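Local atomic coordinates of glucoamylase (Thermoanaerobacterium thermosaccharolyticum, PDB entry 1LF6), a protein that hydrolyses terminal alpha-1,4-linked glucose units successively from the non-reducing ends of glucan chains, releasing beta-D-glucose. Residues Lys419-Pro430 with Ser470-Trp481. Residues are numbered along the deposited sequence; the frame is centred on the assembly and turned at random.
Sequences KPLADFIIKIGP and SAQKYQEKADNW
Two neighbouring helices of the (alpha/alpha) barrel domain, running in roughly the same direction at 42°, meet here through two aromatic side chains, Tyr474 and Trp481, that extend from 470-481 to touch helix 419-428 and the turn after it. Tyr474 is a knob in the hole formed by Lys419, Ala422, Asp423 and Ile426. Alanine suits this wall of the hole, since its small CB lets the ring lie close, 3.7 Å from Ala422 CB to the Tyr474 centroid; Ser470 O lies over the opposite face, while Ile426 CD1 comes in at the ring edge, 3.4 Å from Tyr474 CD2. The phenol OH donates to Asp423 OD1 (2.8 Å), arriving 53° out of the carboxylate plane. Asp423 OD2 forms a salt bridge with Lys419 NZ (2.9 Å) by its syn lone pair; the two bonds together probably restrict the turning of the carboxylate. The barrel is built of helical hairpins in family 15 glycosidases; the shared direction of these helices and their contacts, of 470-481 with helix 445-464 and of 419-428 with helix 395-407, are consistent with both standing in its outer layer. One turn further on, Ile426 CG2 rests 3.5 Å from Lys477 CE; the lysine chain, bent at chi2 and chi3, curls round so that its NZ shares a water with Ile426 O. Trp481, with CG beside its own backbone N (chi1 -66°), sends its indole under the helix end, where Pro430 CB makes a CH-pi contact, 3.8 Å from the centroid of the Trp481 six-membered ring, and Lys477 CG lies over the opposite face. Ile425 O meets the indole edge at CH2. Gly429 fits because a CB there would collide with Trp481 CH2; after it comes a cis peptide bond, and the puckered ring of Pro430 lies over the indole, CB and CD nearest. Shortening Trp481 to an alanine would probably strip the indole from Pro430 and Ile425 CG2 and open a gap by the helix end.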
loop_
_atom_site.group_PDB
_atom_site.type_symbol
_atom_site.label_atom_id
_atom_site.label_comp_id
_atom_site.label_asym_id
_atom_site.label_seq_id
_atom_site.Cartn_x
_atom_site.Cartn_y
_atom_site.Cartn_z
ATOM N N LYS A 419 -1.433 -20.984 21.591
ATOM C CA LYS A 419 -2.328 -21.223 22.718
ATOM C C LYS A 419 -3.113 -19.985 23.156
ATOM O O LYS A 419 -4.329 -20.049 23.316
ATOM C CB LYS A 419 -1.547 -21.813 23.901
ATOM C CG LYS A 419 -2.391 -22.091 25.133
ATOM C CD LYS A 419 -1.765 -23.197 25.983
ATOM C CE LYS A 419 -2.337 -23.210 27.390
ATOM N NZ LYS A 419 -3.823 -23.200 27.407
ATOM N N PRO A 420 -2.439 -18.843 23.357
ATOM C CA PRO A 420 -3.231 -17.677 23.772
ATOM C C PRO A 420 -4.310 -17.258 22.762
ATOM O O PRO A 420 -5.423 -16.894 23.150
ATOM C CB PRO A 420 -2.171 -16.593 24.001
ATOM C CG PRO A 420 -0.995 -17.056 23.175
ATOM C CD PRO A 420 -0.999 -18.544 23.367
ATOM N N LEU A 421 -3.994 -17.322 21.472
ATOM C CA LEU A 421 -4.968 -16.944 20.451
ATOM C C LEU A 421 -6.081 -17.976 20.335
ATOM O O LEU A 421 -7.249 -17.619 20.183
ATOM C CB LEU A 421 -4.286 -16.752 19.092
ATOM C CG LEU A 421 -3.383 -15.524 18.974
ATOM C CD1 LEU A 421 -2.768 -15.482 17.585
ATOM C CD2 LEU A 421 -4.197 -14.247 19.245
ATOM N N ALA A 422 -5.719 -19.255 20.407
ATOM C CA ALA A 422 -6.707 -20.318 20.320
ATOM C C ALA A 422 -7.674 -20.219 21.496
ATOM O O ALA A 422 -8.889 -20.347 21.323
ATOM C CB ALA A 422 -6.021 -21.685 20.313
ATOM N N ASP A 423 -7.133 -19.987 22.689
ATOM C CA ASP A 423 -7.958 -19.867 23.889
ATOM C C ASP A 423 -8.842 -18.629 23.811
ATOM O O ASP A 423 -9.973 -18.634 24.288
ATOM C CB ASP A 423 -7.089 -19.789 25.149
ATOM C CG ASP A 423 -6.348 -21.093 25.436
ATOM O OD1 ASP A 423 -6.844 -22.167 25.032
ATOM O OD2 ASP A 423 -5.283 -21.038 26.081
ATOM N N PHE A 424 -8.322 -17.564 23.210
ATOM C CA PHE A 424 -9.090 -16.335 23.078
ATOM C C PHE A 424 -10.270 -16.556 22.126
ATOM O O PHE A 424 -11.392 -16.131 22.404
ATOM C CB PHE A 424 -8.195 -15.206 22.561
ATOM C CG PHE A 424 -8.896 -13.886 22.435
ATOM C CD1 PHE A 424 -8.937 -13.222 21.213
ATOM C CD2 PHE A 424 -9.524 -13.308 23.534
ATOM C CE1 PHE A 424 -9.595 -12.000 21.089
ATOM C CE2 PHE A 424 -10.182 -12.088 23.419
ATOM C CZ PHE A 424 -10.218 -11.433 22.194
ATOM N N ILE A 425 -10.012 -17.230 21.011
ATOM C CA ILE A 425 -11.049 -17.520 20.029
ATOM C C ILE A 425 -12.174 -18.378 20.614
ATOM O O ILE A 425 -13.350 -18.125 20.361
ATOM C CB ILE A 425 -10.462 -18.258 18.807
ATOM C CG1 ILE A 425 -9.546 -17.317 18.023
ATOM C CG2 ILE A 425 -11.585 -18.778 17.909
ATOM C CD1 ILE A 425 -8.741 -18.010 16.946
ATOM N N ILE A 426 -11.814 -19.399 21.385
ATOM C CA ILE A 426 -12.811 -20.283 21.981
ATOM C C ILE A 426 -13.650 -19.556 23.020
ATOM O O ILE A 426 -14.786 -19.937 23.298
ATOM C CB ILE A 426 -12.143 -21.513 22.631
ATOM C CG1 ILE A 426 -11.495 -22.370 21.539
ATOM C CG2 ILE A 426 -13.175 -22.314 23.434
ATOM C CD1 ILE A 426 -11.014 -23.719 22.014
ATOM N N LYS A 427 -13.089 -18.494 23.579
ATOM C CA LYS A 427 -13.776 -17.702 24.586
ATOM C C LYS A 427 -14.856 -16.799 23.995
ATOM O O LYS A 427 -15.899 -16.587 24.614
ATOM C CB LYS A 427 -12.759 -16.852 25.338
ATOM C CG LYS A 427 -12.838 -16.987 26.829
ATOM C CD LYS A 427 -11.674 -16.303 27.511
ATOM C CE LYS A 427 -10.419 -17.153 27.448
ATOM N NZ LYS A 427 -9.416 -16.668 28.437
ATOM N N ILE A 428 -14.622 -16.270 22.798
ATOM C CA ILE A 428 -15.608 -15.372 22.195
ATOM C C ILE A 428 -16.265 -15.829 20.897
ATOM O O ILE A 428 -17.338 -15.341 20.545
ATOM C CB ILE A 428 -15.000 -13.977 21.968
ATOM C CG1 ILE A 428 -13.734 -14.086 21.119
ATOM C CG2 ILE A 428 -14.693 -13.325 23.313
ATOM C CD1 ILE A 428 -13.117 -12.751 20.783
ATOM N N GLY A 429 -15.638 -16.760 20.187
ATOM C CA GLY A 429 -16.215 -17.233 18.938
ATOM C C GLY A 429 -17.472 -18.062 19.138
ATOM O O GLY A 429 -17.849 -18.347 20.272
ATOM N N PRO A 430 -18.137 -18.490 18.054
ATOM C CA PRO A 430 -17.754 -18.231 16.666
ATOM C C PRO A 430 -18.180 -16.865 16.127
ATOM O O PRO A 430 -17.758 -16.470 15.040
ATOM C CB PRO A 430 -18.413 -19.378 15.915
ATOM C CG PRO A 430 -19.688 -19.567 16.684
ATOM C CD PRO A 430 -19.216 -19.494 18.120
ATOM N N SER A 470 -5.312 -29.824 25.152
ATOM C CA SER A 470 -5.690 -28.650 24.375
ATOM C C SER A 470 -6.018 -29.056 22.941
ATOM O O SER A 470 -6.966 -28.549 22.343
ATOM C CB SER A 470 -4.552 -27.622 24.374
ATOM O OG SER A 470 -4.340 -27.086 25.670
ATOM N N ALA A 471 -5.227 -29.972 22.394
ATOM C CA ALA A 471 -5.433 -30.447 21.034
ATOM C C ALA A 471 -6.869 -30.925 20.839
ATOM O O ALA A 471 -7.547 -30.506 19.904
ATOM C CB ALA A 471 -4.463 -31.570 20.724
ATOM N N GLN A 472 -7.326 -31.804 21.728
ATOM C CA GLN A 472 -8.680 -32.337 21.650
ATOM C C GLN A 472 -9.721 -31.229 21.781
ATOM O O GLN A 472 -10.715 -31.200 21.054
ATOM C CB GLN A 472 -8.906 -33.370 22.752
ATOM C CG GLN A 472 -10.277 -34.011 22.693
ATOM C CD GLN A 472 -10.551 -34.912 23.871
ATOM O OE1 GLN A 472 -9.858 -35.907 24.085
ATOM N NE2 GLN A 472 -11.570 -34.568 24.651
ATOM N N LYS A 473 -9.488 -30.323 22.720
ATOM C CA LYS A 473 -10.387 -29.199 22.969
ATOM C C LYS A 473 -10.550 -28.315 21.725
ATOM O O LYS A 473 -11.666 -27.964 21.335
ATOM C CB LYS A 473 -9.832 -28.369 24.128
ATOM C CG LYS A 473 -10.655 -27.153 24.500
ATOM C CD LYS A 473 -10.027 -26.433 25.693
ATOM C CE LYS A 473 -10.790 -25.172 26.051
ATOM N NZ LYS A 473 -12.231 -25.450 26.308
ATOM N N TYR A 474 -9.427 -27.958 21.113
ATOM C CA TYR A 474 -9.425 -27.120 19.926
ATOM C C TYR A 474 -10.162 -27.778 18.763
ATOM O O TYR A 474 -11.042 -27.168 18.162
ATOM C CB TYR A 474 -7.985 -26.803 19.518
ATOM C CG TYR A 474 -7.238 -25.943 20.512
ATOM C CD1 TYR A 474 -5.849 -25.963 20.572
ATOM C CD2 TYR A 474 -7.922 -25.104 21.396
ATOM C CE1 TYR A 474 -5.153 -25.175 21.488
ATOM C CE2 TYR A 474 -7.232 -24.308 22.318
ATOM C CZ TYR A 474 -5.845 -24.355 22.356
ATOM O OH TYR A 474 -5.156 -23.591 23.278
ATOM N N GLN A 475 -9.808 -29.023 18.453
ATOM C CA GLN A 475 -10.447 -29.738 17.351
ATOM C C GLN A 475 -11.937 -29.950 17.535
ATOM O O GLN A 475 -12.699 -29.832 16.579
ATOM C CB GLN A 475 -9.780 -31.087 17.114
ATOM C CG GLN A 475 -8.560 -31.011 16.225
ATOM C CD GLN A 475 -8.848 -30.490 14.817
ATOM O OE1 GLN A 475 -7.924 -30.281 14.038
ATOM N NE2 GLN A 475 -10.122 -30.281 14.487
ATOM N N GLU A 476 -12.350 -30.278 18.754
ATOM C CA GLU A 476 -13.767 -30.485 19.033
ATOM C C GLU A 476 -14.545 -29.208 18.730
ATOM O O GLU A 476 -15.631 -29.251 18.155
ATOM C CB GLU A 476 -13.973 -30.877 20.498
ATOM C CG GLU A 476 -14.042 -32.377 20.733
ATOM C CD GLU A 476 -14.142 -32.735 22.207
ATOM O OE1 GLU A 476 -15.024 -32.181 22.894
ATOM O OE2 GLU A 476 -13.342 -33.573 22.676
ATOM N N LYS A 477 -13.981 -28.075 19.133
ATOM C CA LYS A 477 -14.609 -26.785 18.903
ATOM C C LYS A 477 -14.671 -26.542 17.396
ATOM O O LYS A 477 -15.722 -26.193 16.853
ATOM C CB LYS A 477 -13.796 -25.682 19.586
ATOM C CG LYS A 477 -14.491 -24.331 19.660
ATOM C CD LYS A 477 -15.738 -24.373 20.548
ATOM C CE LYS A 477 -15.397 -24.657 21.998
ATOM N NZ LYS A 477 -16.605 -24.608 22.873
ATOM N N ALA A 478 -13.545 -26.751 16.721
ATOM C CA ALA A 478 -13.461 -26.554 15.277
ATOM C C ALA A 478 -14.506 -27.378 14.531
ATOM O O ALA A 478 -15.176 -26.871 13.627
ATOM C CB ALA A 478 -12.056 -26.912 14.785
ATOM N N ASP A 479 -14.642 -28.645 14.912
ATOM C CA ASP A 479 -15.604 -29.536 14.280
ATOM C C ASP A 479 -17.033 -29.052 14.514
ATOM O O ASP A 479 -17.874 -29.106 13.613
ATOM C CB ASP A 479 -15.457 -30.960 14.826
ATOM C CG ASP A 479 -14.171 -31.638 14.366
ATOM O OD1 ASP A 479 -13.919 -32.775 14.808
ATOM O OD2 ASP A 479 -13.419 -31.045 13.560
ATOM N N ASN A 480 -17.299 -28.586 15.730
ATOM C CA ASN A 480 -18.621 -28.090 16.087
ATOM C C ASN A 480 -18.973 -26.859 15.255
ATOM O O ASN A 480 -20.031 -26.803 14.621
ATOM C CB ASN A 480 -18.667 -27.742 17.580
ATOM C CG ASN A 480 -19.998 -27.137 17.997
ATOM O OD1 ASN A 480 -21.050 -27.766 17.860
ATOM N ND2 ASN A 480 -19.960 -25.913 18.509
ATOM N N TRP A 481 -18.084 -25.873 15.256
ATOM C CA TRP A 481 -18.316 -24.652 14.495
ATOM C C TRP A 481 -18.407 -24.940 13.000
ATOM O O TRP A 481 -19.190 -24.315 12.289
ATOM C CB TRP A 481 -17.202 -23.635 14.771
ATOM C CG TRP A 481 -17.178 -23.135 16.191
ATOM C CD1 TRP A 481 -18.020 -23.498 17.208
ATOM C CD2 TRP A 481 -16.269 -22.177 16.748
ATOM N NE1 TRP A 481 -17.688 -22.824 18.359
ATOM C CE2 TRP A 481 -16.619 -22.007 18.105
ATOM C CE3 TRP A 481 -15.189 -21.445 16.234
ATOM C CZ2 TRP A 481 -15.928 -21.135 18.952
ATOM C CZ3 TRP A 481 -14.505 -20.577 17.077
ATOM C CH2 TRP A 481 -14.877 -20.432 18.416
HETATM O O HOH W 1 -16.794 -21.456 22.652
#